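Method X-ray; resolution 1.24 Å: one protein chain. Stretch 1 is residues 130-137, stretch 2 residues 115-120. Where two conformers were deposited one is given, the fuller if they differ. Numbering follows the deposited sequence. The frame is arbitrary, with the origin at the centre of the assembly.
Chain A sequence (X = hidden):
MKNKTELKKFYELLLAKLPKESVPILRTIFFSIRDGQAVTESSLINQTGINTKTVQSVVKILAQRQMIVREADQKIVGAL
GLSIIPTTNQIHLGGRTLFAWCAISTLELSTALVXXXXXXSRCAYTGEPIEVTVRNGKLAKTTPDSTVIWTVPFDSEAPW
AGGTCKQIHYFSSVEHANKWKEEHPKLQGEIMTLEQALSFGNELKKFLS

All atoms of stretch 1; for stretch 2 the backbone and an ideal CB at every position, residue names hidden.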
# COMPACT_ATOMS: atom_id res chain seq x y z
N ILE A 130 -4.07 17.05 -3.57
CA ILE A 130 -2.82 16.65 -4.23
C ILE A 130 -3.19 15.78 -5.42
O ILE A 130 -4.02 14.88 -5.29
CB ILE A 130 -1.93 15.89 -3.23
CG1 ILE A 130 -1.47 16.89 -2.15
CG2 ILE A 130 -0.75 15.19 -3.95
CD1 ILE A 130 -0.59 16.34 -1.14
N GLU A 131 -2.60 16.08 -6.57
CA GLU A 131 -2.81 15.30 -7.79
C GLU A 131 -1.46 14.91 -8.36
O GLU A 131 -0.58 15.76 -8.51
CB GLU A 131 -3.62 16.08 -8.81
CG GLU A 131 -5.02 16.40 -8.31
CD GLU A 131 -5.99 16.77 -9.42
OE1 GLU A 131 -7.21 16.68 -9.18
OE2 GLU A 131 -5.54 17.15 -10.52
N VAL A 132 -1.31 13.63 -8.67
CA VAL A 132 -0.09 13.10 -9.25
C VAL A 132 -0.50 12.14 -10.35
O VAL A 132 -1.41 11.35 -10.16
CB VAL A 132 0.77 12.33 -8.22
CG1 VAL A 132 2.02 11.79 -8.87
CG2 VAL A 132 1.14 13.24 -7.05
N THR A 133 0.16 12.20 -11.50
CA THR A 133 -0.05 11.18 -12.51
C THR A 133 1.28 10.57 -12.92
O THR A 133 2.34 11.21 -12.85
CB THR A 133 -0.80 11.69 -13.77
OG1 THR A 133 0.00 12.66 -14.43
CG2 THR A 133 -2.14 12.32 -13.39
N VAL A 134 1.21 9.32 -13.34
CA VAL A 134 2.37 8.57 -13.79
C VAL A 134 2.06 8.01 -15.17
O VAL A 134 1.00 7.42 -15.37
CB VAL A 134 2.70 7.43 -12.82
CG1 VAL A 134 3.97 6.71 -13.26
CG2 VAL A 134 2.87 7.95 -11.38
N ARG A 135 2.99 8.21 -16.10
CA ARG A 135 2.84 7.76 -17.47
C ARG A 135 4.13 7.03 -17.89
O ARG A 135 5.22 7.63 -17.91
CB ARG A 135 2.57 8.95 -18.40
CG ARG A 135 1.30 9.74 -18.10
CD ARG A 135 0.06 8.95 -18.44
NE ARG A 135 -1.17 9.69 -18.17
CZ ARG A 135 -1.90 9.58 -17.06
NH1 ARG A 135 -1.52 8.77 -16.08
NH2 ARG A 135 -3.01 10.30 -16.92
N ASN A 136 4.02 5.74 -18.19
CA ASN A 136 5.19 4.92 -18.54
C ASN A 136 6.31 5.02 -17.53
O ASN A 136 7.49 5.11 -17.88
CB ASN A 136 5.70 5.26 -19.95
CG ASN A 136 4.81 4.71 -21.01
OD1 ASN A 136 3.89 3.95 -20.72
ND2 ASN A 136 5.07 5.08 -22.26
N GLY A 137 5.95 5.02 -16.26
CA GLY A 137 6.92 5.02 -15.18
C GLY A 137 7.47 6.37 -14.80
O GLY A 137 8.25 6.47 -13.86
N UNK A 115 1.25 -0.18 -14.41
CA UNK A 115 0.06 0.52 -14.85
C UNK A 115 0.20 2.01 -14.64
O UNK A 115 0.57 2.45 -13.57
CB UNK A 115 -1.17 -0.00 -14.11
N UNK A 116 -0.13 2.79 -15.66
CA UNK A 116 -0.28 4.22 -15.46
C UNK A 116 -1.32 4.47 -14.37
O UNK A 116 -2.27 3.69 -14.22
CB UNK A 116 -0.68 4.91 -16.76
N UNK A 117 -1.17 5.55 -13.62
CA UNK A 117 -2.14 5.90 -12.61
C UNK A 117 -2.41 7.39 -12.57
O UNK A 117 -1.58 8.20 -12.98
CB UNK A 117 -1.66 5.42 -11.24
N UNK A 118 -3.61 7.73 -12.10
CA UNK A 118 -3.96 9.09 -11.71
C UNK A 118 -4.26 8.98 -10.22
O UNK A 118 -5.12 8.20 -9.82
CB UNK A 118 -5.14 9.65 -12.51
N UNK A 119 -3.60 9.80 -9.43
CA UNK A 119 -3.71 9.79 -7.98
C UNK A 119 -4.32 11.10 -7.50
O UNK A 119 -3.88 12.17 -7.93
CB UNK A 119 -2.34 9.56 -7.33
N UNK A 120 -5.29 10.99 -6.60
CA UNK A 120 -5.83 12.15 -5.90
C UNK A 120 -5.74 11.88 -4.41
O UNK A 120 -6.16 10.83 -3.94
CB UNK A 120 -7.27 12.44 -6.32

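Stretch 2 runs antiparallel to strand 130-135, and the two backbones pair from position 117 to position 120. Side chains therefore alternate between the two faces.

Position 115 lies before the paired region. Its CB points away, and nothing of stretch 1 comes within 5.5 Å of it. The residue is Ala 115.

At position 116 the CB points sideways, 3.3 Å from Val 134 O. Beyond it lie the backbone N of Asn 136 and the side chain of Arg 135. A short acceptor would suit: Asp, Asn or perhaps Ser. The residue is Asp 116. Its OD1 accepts a hydrogen bond from Asn 136 N at 2.9 Å. Water 1 links Asp 116 OD1 to Gly 137 N, and water 2 links it to Asn 136 OD1. Asp 116 OD2 is 4.4 Å from Arg 135 NE but well out of the guanidinium plane, so only charge attraction is involved.

Position 117 sits opposite Val 134. Its O accepts from Val 134 N at 3.0 Å; its N gives only a weak bond to Val 134 O at 3.4 Å. The CB shares the face of Val 134 and is 5.1 Å from Val 134 CB. An apolar, beta-branched residue fits: Val or Ile, with Thr a more polar alternative. It is Val 117, whose CG2 meets Val 134 CG2 at 3.8 Å.

Position 118 points to the face of Thr 133. Its CB is 4.1 Å from Thr 133 CG2 and 4.9 Å from Arg 135 NH2. The cation favours Asp or Glu, though Asn or Gln could also accept. The residue is Asp 118. Its OD1 forms a salt bridge with Arg 135 NH2 at 2.7 Å and also accepts from Arg 135 NH1 at 3.0 Å, both near the guanidinium plane.

Position 119 pairs with Val 132. Its N donates to Val 132 O at 2.8 Å, and its O accepts from Val 132 N at 3.0 Å. The CB shares the face of Val 132, which calls for Val, Ile or Leu. It is Ile 119; its CD1 lies 4.1 Å from Val 132 CB.

Position 120 returns to the other face, with its CB 5.0 Å from Glu 131 CG. A basic, polar or aromatic side chain could suit. It is His 120. Ile 130 O lies over one ring face, while Glu 131 OE1 approaches the edge, 3.4 Å from His 120 CD2.

Stretch 2 (115-120) ADVDIH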
# COMPACT_ATOMS: atom_id res chain seq x y z
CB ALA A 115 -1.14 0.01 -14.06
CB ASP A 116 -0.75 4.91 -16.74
CG ASP A 116 0.31 4.99 -17.81
OD1 ASP A 116 1.45 4.54 -17.58
OD2 ASP A 116 -0.01 5.53 -18.88
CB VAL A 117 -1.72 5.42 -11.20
CG1 VAL A 117 -1.58 3.91 -11.16
CG2 VAL A 117 -0.42 6.09 -10.76
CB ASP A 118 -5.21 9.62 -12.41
CG ASP A 118 -5.05 9.76 -13.92
OD1 ASP A 118 -3.95 9.58 -14.47
OD2 ASP A 118 -6.06 10.09 -14.57
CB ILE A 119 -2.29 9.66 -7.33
CG1 ILE A 119 -1.63 8.35 -7.77
CG2 ILE A 119 -2.36 9.78 -5.79
CD1 ILE A 119 -0.13 8.36 -7.63
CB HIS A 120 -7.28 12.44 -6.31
CG HIS A 120 -7.80 13.74 -5.78
ND1 HIS A 120 -8.18 13.91 -4.47
CD2 HIS A 120 -8.02 14.93 -6.40
CE1 HIS A 120 -8.59 15.16 -4.29
NE2 HIS A 120 -8.51 15.79 -5.45
O HOH W 1 3.32 4.04 -15.66
O HOH W 2 2.30 2.38 -19.23
O HOH W 3 1.52 5.77 -20.92
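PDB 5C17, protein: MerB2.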